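Local structure of 2-oxoglutarate dehydrogenase E3 component (Thermus thermophilus, 2YQU) at residues A[152-157]-A[256-261]; A[170-175]-A[193-198]; A[395-400]-A[416-421]. The protein probably oxidises the dihydrolipoyl groups of 2-oxo acid dehydrogenase complexes, using bound FAD and a redox-active disulfide to pass electrons to NAD+. All coordinates share one frame; numbering follows the deposited sequence.

Contact 1: residues A[152-157]-A[256-261]; sequences ERVVTS and VLVAVG
Arg-153 meets the second strand through its backbone: its carbonyl O accepts the N-H of Val-256 at 2.9 Å, while its side chain turns off to the carbonyl of Asp-254. Val-154 follows on the face covered by strands 231-237 and 240-245. Its CG1, anti to the backbone N (chi1 -177°), reaches forward to CG2 of Val-258, 3.6 Å away, so that Val-154 crosses the valine two residues beyond its register partner Val-256. Val-155 bonds with both of its backbone polar atoms: its N donates to Val-256 O at 2.9 Å, and its O takes the N-H of Val-258 at 2.8 Å in a nearly straight bond (173° at the hydrogen). Its side chain lies on the other face, where CG2 is 4.2 Å from CD1 of Leu-257. That same CD1 also lies 3.3 Å from Thr-156 C and close to Ser-157 N; Leu-257 touches Leu-182 of helix 177-188 as well. At Ser-157 direct pairing has given way to a water, which accepts from Ser-157 N and donates to Val-258 O (2.8 Å). Ser-157 also touches the FAD and packs on Ile-178. Val-155, bonded to the two residues flanking Leu-257, gives the pattern of parallel pairing, and strand 154-155 is the outermost strand of this chain's Rossmann-type nucleotide-binding sheet on that side.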
loop_
_atom_site.group_PDB
_atom_site.type_symbol
_atom_site.label_atom_id
_atom_site.label_comp_id
_atom_site.label_asym_id
_atom_site.label_seq_id
_atom_site.Cartn_x
_atom_site.Cartn_y
_atom_site.Cartn_z
ATOM N N GLU A 152 1.897 2.007 37.256
ATOM C CA GLU A 152 3.270 2.489 37.364
ATOM C C GLU A 152 4.225 1.394 36.899
ATOM O O GLU A 152 4.813 1.498 35.824
ATOM C CB GLU A 152 3.590 2.890 38.810
ATOM C CG GLU A 152 2.931 4.186 39.257
ATOM C CD GLU A 152 2.962 4.375 40.767
ATOM O OE1 GLU A 152 3.667 3.604 41.462
ATOM O OE2 GLU A 152 2.283 5.301 41.271
ATOM N N ARG A 153 4.367 0.350 37.714
ATOM C CA ARG A 153 5.218 -0.797 37.402
ATOM C C ARG A 153 4.460 -1.900 36.667
ATOM O O ARG A 153 5.013 -2.545 35.780
ATOM C CB ARG A 153 5.838 -1.361 38.692
ATOM C CG ARG A 153 6.940 -0.478 39.288
ATOM C CD ARG A 153 8.162 -0.349 38.390
ATOM N NE ARG A 153 9.251 0.418 38.994
ATOM C CZ ARG A 153 10.319 0.851 38.326
ATOM N NH1 ARG A 153 11.262 1.543 38.958
ATOM N NH2 ARG A 153 10.461 0.587 37.029
ATOM N N VAL A 154 3.217 -2.140 37.073
ATOM C CA VAL A 154 2.299 -3.024 36.370
ATOM C C VAL A 154 1.241 -2.141 35.719
ATOM O O VAL A 154 0.519 -1.426 36.411
ATOM C CB VAL A 154 1.629 -4.025 37.330
ATOM C CG1 VAL A 154 0.732 -4.988 36.566
ATOM C CG2 VAL A 154 2.687 -4.788 38.116
ATOM N N VAL A 155 1.142 -2.205 34.393
ATOM C CA VAL A 155 0.434 -1.196 33.615
ATOM C C VAL A 155 -0.497 -1.772 32.552
ATOM O O VAL A 155 -0.422 -2.949 32.217
ATOM C CB VAL A 155 1.433 -0.263 32.882
ATOM C CG1 VAL A 155 2.416 0.385 33.866
ATOM C CG2 VAL A 155 2.190 -1.009 31.773
ATOM N N THR A 156 -1.359 -0.903 32.028
ATOM C CA THR A 156 -2.159 -1.181 30.841
ATOM C C THR A 156 -1.527 -0.512 29.629
ATOM O O THR A 156 -0.494 0.151 29.732
ATOM C CB THR A 156 -3.609 -0.664 31.004
ATOM O OG1 THR A 156 -3.620 0.773 31.088
ATOM C CG2 THR A 156 -4.218 -1.148 32.304
ATOM N N SER A 157 -2.181 -0.655 28.477
ATOM C CA SER A 157 -1.645 -0.127 27.232
ATOM C C SER A 157 -1.425 1.380 27.304
ATOM O O SER A 157 -0.503 1.894 26.699
ATOM C CB SER A 157 -2.559 -0.472 26.050
ATOM O OG SER A 157 -3.907 -0.166 26.330
ATOM N N VAL A 256 5.686 -4.383 33.598
ATOM C CA VAL A 256 4.875 -5.459 33.063
ATOM C C VAL A 256 3.624 -4.852 32.459
ATOM O O VAL A 256 2.913 -4.102 33.122
ATOM C CB VAL A 256 4.496 -6.489 34.143
ATOM C CG1 VAL A 256 3.522 -7.524 33.594
ATOM C CG2 VAL A 256 5.737 -7.153 34.703
ATOM N N LEU A 257 3.376 -5.158 31.190
ATOM C CA LEU A 257 2.182 -4.700 30.486
ATOM C C LEU A 257 1.141 -5.805 30.534
ATOM O O LEU A 257 1.353 -6.889 30.019
ATOM C CB LEU A 257 2.497 -4.348 29.025
ATOM C CG LEU A 257 1.308 -4.120 28.072
ATOM C CD1 LEU A 257 0.366 -3.071 28.606
ATOM C CD2 LEU A 257 1.799 -3.701 26.688
ATOM N N VAL A 258 0.006 -5.512 31.151
ATOM C CA VAL A 258 -1.103 -6.445 31.215
ATOM C C VAL A 258 -2.025 -6.131 30.036
ATOM O O VAL A 258 -2.732 -5.135 30.055
ATOM C CB VAL A 258 -1.841 -6.320 32.566
ATOM C CG1 VAL A 258 -3.038 -7.276 32.631
ATOM C CG2 VAL A 258 -0.864 -6.590 33.710
ATOM N N ALA A 259 -1.977 -6.977 29.010
ATOM C CA ALA A 259 -2.722 -6.797 27.760
ATOM C C ALA A 259 -3.371 -8.121 27.359
ATOM O O ALA A 259 -3.095 -8.670 26.300
ATOM C CB ALA A 259 -1.782 -6.317 26.656
ATOM N N VAL A 260 -4.245 -8.625 28.227
ATOM C CA VAL A 260 -4.912 -9.913 28.018
ATOM C C VAL A 260 -6.299 -9.786 27.377
ATOM O O VAL A 260 -7.042 -10.772 27.287
ATOM C CB VAL A 260 -5.049 -10.678 29.345
ATOM C CG1 VAL A 260 -3.669 -10.990 29.900
ATOM C CG2 VAL A 260 -5.874 -9.869 30.360
ATOM N N GLY A 261 -6.644 -8.578 26.948
ATOM C CA GLY A 261 -7.898 -8.338 26.257
ATOM C C GLY A 261 -8.536 -7.041 26.675
ATOM O O GLY A 261 -8.003 -6.315 27.503
HETATM O O HOH W 1 -3.680 -3.104 28.407
#

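Contact 2: residues A[170-175]-A[193-198]; sequences LIVVGG and VIVLEY
Leu-170 O and the N-H of Ile-194 begin a ladder of backbone hydrogen bonds that alternates between the two parallel strands. Val-172 N then donates to Ile-194 O, Leu-196 N to Val-172 O, and Gly-174 N to Leu-196 O, the last at 2.7 Å. CA-H groups of Val-193, Ile-171 and Val-195 add weaker contacts to three of these carbonyls. The apolar contacts divide between the faces. On one, CG2 of Ile-171, anti to the backbone N, extends along the strand and crosses the leucine side chain to lie 3.6 Å from Leu-196 CD1, both residues also touching Leu-251 and Val-243. On the face toward helix 177-188, Val-172 CG2 meets Val-193 CG1 at 4.1 Å and Val-172 CB meets Val-195 CG2 at 4.2 Å. At the backbone angles of Gly-174 a side chain would collide with the carbonyl O of Val-173, and a CB on Gly-175 would stand only 3.1 Å from Glu-197 CB. Glu-197, the acidic residue at the end of the second strand of the Rossmann unit, is known to bind NAD+ in this protein, although none is bound to this chain. Its side chain folds back at chi2 (49°), bringing OE1 to Gly-175 N at 2.8 Å through the anti lone pair; OE2 is held by Met-199 N. Gripped at both oxygens by backbone N-H groups, the carboxylate is fixed in rotation and probably stabilised as the anion.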
loop_
_atom_site.group_PDB
_atom_site.type_symbol
_atom_site.label_atom_id
_atom_site.label_comp_id
_atom_site.label_asym_id
_atom_site.label_seq_id
_atom_site.Cartn_x
_atom_site.Cartn_y
_atom_site.Cartn_z
ATOM N N LEU A 170 10.975 -5.770 29.826
ATOM C CA LEU A 170 9.527 -5.608 29.742
ATOM C C LEU A 170 8.899 -6.985 29.553
ATOM O O LEU A 170 9.343 -7.752 28.712
ATOM C CB LEU A 170 9.169 -4.707 28.555
ATOM C CG LEU A 170 7.682 -4.604 28.197
ATOM C CD1 LEU A 170 6.914 -3.959 29.343
ATOM C CD2 LEU A 170 7.508 -3.809 26.921
ATOM N N ILE A 171 7.885 -7.306 30.353
ATOM C CA ILE A 171 7.084 -8.498 30.122
ATOM C C ILE A 171 5.716 -8.035 29.649
ATOM O O ILE A 171 5.102 -7.183 30.271
ATOM C CB ILE A 171 6.949 -9.359 31.398
ATOM C CG1 ILE A 171 8.318 -9.913 31.814
ATOM C CG2 ILE A 171 5.963 -10.509 31.175
ATOM C CD1 ILE A 171 8.343 -10.482 33.215
ATOM N N VAL A 172 5.268 -8.578 28.530
ATOM C CA VAL A 172 3.912 -8.377 28.038
ATOM C C VAL A 172 3.093 -9.634 28.350
ATOM O O VAL A 172 3.381 -10.719 27.861
ATOM C CB VAL A 172 3.898 -8.117 26.515
ATOM C CG1 VAL A 172 2.478 -7.896 26.015
ATOM C CG2 VAL A 172 4.815 -6.940 26.145
ATOM N N VAL A 173 2.070 -9.482 29.185
ATOM C CA VAL A 173 1.147 -10.566 29.488
ATOM C C VAL A 173 -0.009 -10.480 28.500
ATOM O O VAL A 173 -0.847 -9.583 28.589
ATOM C CB VAL A 173 0.602 -10.477 30.937
ATOM C CG1 VAL A 173 -0.318 -11.649 31.248
ATOM C CG2 VAL A 173 1.749 -10.451 31.930
ATOM N N GLY A 174 -0.037 -11.423 27.570
ATOM C CA GLY A 174 -1.037 -11.460 26.519
ATOM C C GLY A 174 -0.368 -11.345 25.165
ATOM O O GLY A 174 0.440 -10.445 24.953
ATOM N N GLY A 175 -0.726 -12.233 24.243
ATOM C CA GLY A 175 -0.112 -12.274 22.927
ATOM C C GLY A 175 -1.038 -11.787 21.825
ATOM O O GLY A 175 -0.928 -12.226 20.696
ATOM N N VAL A 193 12.296 -7.943 25.739
ATOM C CA VAL A 193 10.848 -8.100 25.805
ATOM C C VAL A 193 10.492 -9.578 25.800
ATOM O O VAL A 193 10.992 -10.343 24.970
ATOM C CB VAL A 193 10.160 -7.366 24.635
ATOM C CG1 VAL A 193 8.639 -7.554 24.689
ATOM C CG2 VAL A 193 10.529 -5.889 24.657
ATOM N N ILE A 194 9.645 -9.968 26.753
ATOM C CA ILE A 194 9.116 -11.316 26.850
ATOM C C ILE A 194 7.602 -11.238 26.758
ATOM O O ILE A 194 6.987 -10.460 27.475
ATOM C CB ILE A 194 9.509 -11.963 28.201
ATOM C CG1 ILE A 194 11.033 -12.043 28.329
ATOM C CG2 ILE A 194 8.874 -13.340 28.326
ATOM C CD1 ILE A 194 11.515 -12.427 29.728
ATOM N N VAL A 195 7.010 -12.056 25.897
ATOM C CA VAL A 195 5.565 -12.079 25.700
ATOM C C VAL A 195 5.052 -13.427 26.203
ATOM O O VAL A 195 5.539 -14.464 25.783
ATOM C CB VAL A 195 5.201 -11.895 24.209
ATOM C CG1 VAL A 195 3.693 -11.981 23.996
ATOM C CG2 VAL A 195 5.749 -10.572 23.682
ATOM N N LEU A 196 4.086 -13.397 27.120
ATOM C CA LEU A 196 3.502 -14.608 27.694
ATOM C C LEU A 196 2.056 -14.732 27.231
ATOM O O LEU A 196 1.280 -13.796 27.382
ATOM C CB LEU A 196 3.535 -14.534 29.219
ATOM C CG LEU A 196 4.901 -14.243 29.840
ATOM C CD1 LEU A 196 4.761 -13.943 31.315
ATOM C CD2 LEU A 196 5.833 -15.415 29.611
ATOM N N GLU A 197 1.696 -15.887 26.687
ATOM C CA GLU A 197 0.335 -16.130 26.206
ATOM C C GLU A 197 -0.138 -17.513 26.657
ATOM O O GLU A 197 0.593 -18.495 26.558
ATOM C CB GLU A 197 0.289 -15.977 24.681
ATOM C CG GLU A 197 -1.024 -16.352 23.991
ATOM C CD GLU A 197 -2.254 -15.726 24.620
ATOM O OE1 GLU A 197 -2.248 -14.513 24.892
ATOM O OE2 GLU A 197 -3.245 -16.455 24.848
ATOM N N TYR A 198 -1.369 -17.570 27.166
ATOM C CA TYR A 198 -1.975 -18.807 27.660
ATOM C C TYR A 198 -2.303 -19.787 26.532
ATOM O O TYR A 198 -2.038 -20.984 26.635
ATOM C CB TYR A 198 -3.249 -18.468 28.439
ATOM C CG TYR A 198 -4.042 -19.664 28.910
ATOM C CD1 TYR A 198 -3.556 -20.501 29.904
ATOM C CD2 TYR A 198 -5.290 -19.952 28.363
ATOM C CE1 TYR A 198 -4.293 -21.598 30.342
ATOM C CE2 TYR A 198 -6.024 -21.038 28.785
ATOM C CZ TYR A 198 -5.529 -21.856 29.778
ATOM O OH TYR A 198 -6.276 -22.935 30.195
#

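Contact 3: residues A[395-400]-A[416-421]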
loop_
_atom_site.group_PDB
_atom_site.type_symbol
_atom_site.label_atom_id
_atom_site.label_comp_id
_atom_site.label_asym_id
_atom_site.label_seq_id
_atom_site.Cartn_x
_atom_site.Cartn_y
_atom_site.Cartn_z
ATOM N N ASP A 395 -15.280 -19.918 -7.257
ATOM C CA ASP A 395 -14.088 -19.071 -7.295
ATOM C C ASP A 395 -14.224 -17.752 -6.520
ATOM O O ASP A 395 -13.364 -16.878 -6.617
ATOM C CB ASP A 395 -13.666 -18.789 -8.743
ATOM C CG ASP A 395 -12.232 -18.323 -8.840
ATOM O OD1 ASP A 395 -11.968 -17.351 -9.586
ATOM O OD2 ASP A 395 -11.312 -18.867 -8.189
ATOM N N ARG A 396 -15.281 -17.628 -5.729
ATOM C CA ARG A 396 -15.507 -16.434 -4.928
ATOM C C ARG A 396 -14.401 -16.318 -3.870
ATOM O O ARG A 396 -14.083 -17.287 -3.186
ATOM C CB ARG A 396 -16.905 -16.509 -4.293
ATOM C CG ARG A 396 -17.215 -15.453 -3.244
ATOM C CD ARG A 396 -17.773 -14.151 -3.788
ATOM N NE ARG A 396 -18.304 -13.344 -2.693
ATOM C CZ ARG A 396 -19.573 -13.336 -2.291
ATOM N NH1 ARG A 396 -20.495 -14.091 -2.888
ATOM N NH2 ARG A 396 -19.929 -12.556 -1.275
ATOM N N ILE A 397 -13.796 -15.140 -3.750
ATOM C CA ILE A 397 -12.797 -14.924 -2.702
ATOM C C ILE A 397 -13.496 -15.020 -1.345
ATOM O O ILE A 397 -14.488 -14.331 -1.097
ATOM C CB ILE A 397 -12.076 -13.573 -2.847
ATOM C CG1 ILE A 397 -11.278 -13.522 -4.158
ATOM C CG2 ILE A 397 -11.141 -13.341 -1.651
ATOM C CD1 ILE A 397 -10.864 -12.130 -4.546
ATOM N N LEU A 398 -12.977 -15.893 -0.489
ATOM C CA LEU A 398 -13.522 -16.092 0.855
ATOM C C LEU A 398 -12.700 -15.399 1.931
ATOM O O LEU A 398 -13.246 -15.020 2.970
ATOM C CB LEU A 398 -13.626 -17.584 1.163
ATOM C CG LEU A 398 -14.559 -18.374 0.242
ATOM C CD1 LEU A 398 -14.386 -19.856 0.471
ATOM C CD2 LEU A 398 -15.999 -17.954 0.453
ATOM N N GLY A 399 -11.405 -15.234 1.689
ATOM C CA GLY A 399 -10.521 -14.564 2.624
ATOM C C GLY A 399 -9.136 -14.309 2.054
ATOM O O GLY A 399 -8.711 -14.990 1.135
ATOM N N VAL A 400 -8.450 -13.303 2.588
ATOM C CA VAL A 400 -7.080 -12.999 2.205
ATOM C C VAL A 400 -6.267 -12.728 3.468
ATOM O O VAL A 400 -6.726 -12.067 4.397
ATOM C CB VAL A 400 -6.996 -11.796 1.221
ATOM C CG1 VAL A 400 -5.559 -11.611 0.712
ATOM C CG2 VAL A 400 -7.965 -11.987 0.054
ATOM N N LEU A 416 -11.302 -4.553 -0.544
ATOM C CA LEU A 416 -12.157 -4.034 -1.609
ATOM C C LEU A 416 -12.680 -5.159 -2.468
ATOM O O LEU A 416 -13.864 -5.190 -2.774
ATOM C CB LEU A 416 -11.438 -3.020 -2.493
ATOM C CG LEU A 416 -12.337 -2.285 -3.502
ATOM C CD1 LEU A 416 -13.382 -1.443 -2.783
ATOM C CD2 LEU A 416 -11.522 -1.425 -4.447
ATOM N N ALA A 417 -11.802 -6.083 -2.852
ATOM C CA ALA A 417 -12.224 -7.212 -3.669
ATOM C C ALA A 417 -13.332 -8.018 -2.972
ATOM O O ALA A 417 -14.333 -8.379 -3.604
ATOM C CB ALA A 417 -11.039 -8.085 -4.029
ATOM N N LEU A 418 -13.178 -8.249 -1.671
ATOM C CA LEU A 418 -14.201 -8.941 -0.872
ATOM C C LEU A 418 -15.518 -8.165 -0.819
ATOM O O LEU A 418 -16.595 -8.760 -0.944
ATOM C CB LEU A 418 -13.685 -9.201 0.545
ATOM C CG LEU A 418 -12.910 -10.518 0.609
ATOM C CD1 LEU A 418 -11.849 -10.508 1.686
ATOM C CD2 LEU A 418 -13.874 -11.676 0.824
ATOM N N PHE A 419 -15.420 -6.847 -0.654
ATOM C CA PHE A 419 -16.583 -5.952 -0.665
ATOM C C PHE A 419 -17.310 -6.030 -2.004
ATOM O O PHE A 419 -18.531 -5.985 -2.042
ATOM C CB PHE A 419 -16.158 -4.500 -0.385
ATOM C CG PHE A 419 -17.306 -3.559 -0.153
ATOM C CD1 PHE A 419 -18.123 -3.707 0.957
ATOM C CD2 PHE A 419 -17.556 -2.510 -1.034
ATOM C CE1 PHE A 419 -19.171 -2.832 1.186
ATOM C CE2 PHE A 419 -18.612 -1.633 -0.806
ATOM C CZ PHE A 419 -19.420 -1.804 0.301
ATOM N N PHE A 420 -16.547 -6.193 -3.087
ATOM C CA PHE A 420 -17.101 -6.315 -4.441
ATOM C C PHE A 420 -17.523 -7.749 -4.777
ATOM O O PHE A 420 -17.945 -8.008 -5.904
ATOM C CB PHE A 420 -16.066 -5.868 -5.488
ATOM C CG PHE A 420 -15.849 -4.374 -5.569
ATOM C CD1 PHE A 420 -16.613 -3.481 -4.828
ATOM C CD2 PHE A 420 -14.869 -3.865 -6.404
ATOM C CE1 PHE A 420 -16.405 -2.127 -4.921
ATOM C CE2 PHE A 420 -14.656 -2.505 -6.491
ATOM C CZ PHE A 420 -15.424 -1.637 -5.746
ATOM N N LYS A 421 -17.394 -8.670 -3.819
ATOM C CA LYS A 421 -17.758 -10.083 -4.007
ATOM C C LYS A 421 -16.997 -10.678 -5.190
ATOM O O LYS A 421 -17.532 -11.474 -5.971
ATOM C CB LYS A 421 -19.276 -10.242 -4.172
ATOM C CG LYS A 421 -20.069 -9.599 -3.028
ATOM C CD LYS A 421 -21.532 -10.029 -3.018
ATOM C CE LYS A 421 -22.189 -9.776 -1.662
ATOM N NZ LYS A 421 -22.203 -8.339 -1.287
#
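In the dimerisation domain, helix 407-419 packs its C-terminal end against the start of strand 397-404, and a Schellman motif closes that helix at Lys-421. No hydrogen bond links the two segments; apolar packing joins them. Leu-418 is the central side chain: its CD2 rests 3.3 Å from Ile-397 O, and its CG lies 4.0 Å from Ile-397 CG2, the two side chains crossing. The same isoleucine sends CD1 to Ala-417 CB at 4.1 Å, its CG1 being anti to the carbonyl carbon (chi1 -63°), while CG2 serves the leucine. At the outer end, Arg-396 bends at chi2 (87°) and runs alongside Lys-421 in the same direction. The methylenes of the lysine lie over one face of the guanidinium, CB 3.4 Å above its plane toward the rim and CG 3.4 Å from Arg-396 NH2. The like charges, Arg-396 NH2 and Lys-421 NZ, are 4.8 Å apart, not in contact but near enough that they would probably repel. An alanine in place of Arg-396 would remove the flat group beside the lysine methylenes, and the lysine side chain would probably be freer to swing. Within the strand, Leu-398 and Gly-399 both face Leu-389 of strand 385-391, a classic beta bulge. Ile-397 also touches Leu-427 of helix 424-429, Val-400 reaches Leu-441 of helix 438-449, and past the helix end the ring of Phe-420 meets Phe-420 of the second subunit.

Overall arrangement
Contacts 1 and 2 are parts of one parallel sheet, with centres 10 Å apart. Strand 255-258 lies between strands 154-155 and 169-173, and the seam is probably hydrogen-bonded: Leu-257 N is 2.8 Å from Ile-171 O, and Leu-257 O is 2.8 Å from Val-173 N. Contact 2 is nested in the chain loop that contact 1 closes. Contact 1 reaches both nucleotides, with Ser-157 at the FAD and Gly-261 probably at the NAD+ site; in contact 2 Glu-197 is known to bind NAD+, and Gly-174 and Gly-175 probably do. Contact 3 lies in the dimerisation domain, its centre about 37 Å from that of contact 1 and 34 Å from that of contact 2, near the second subunit.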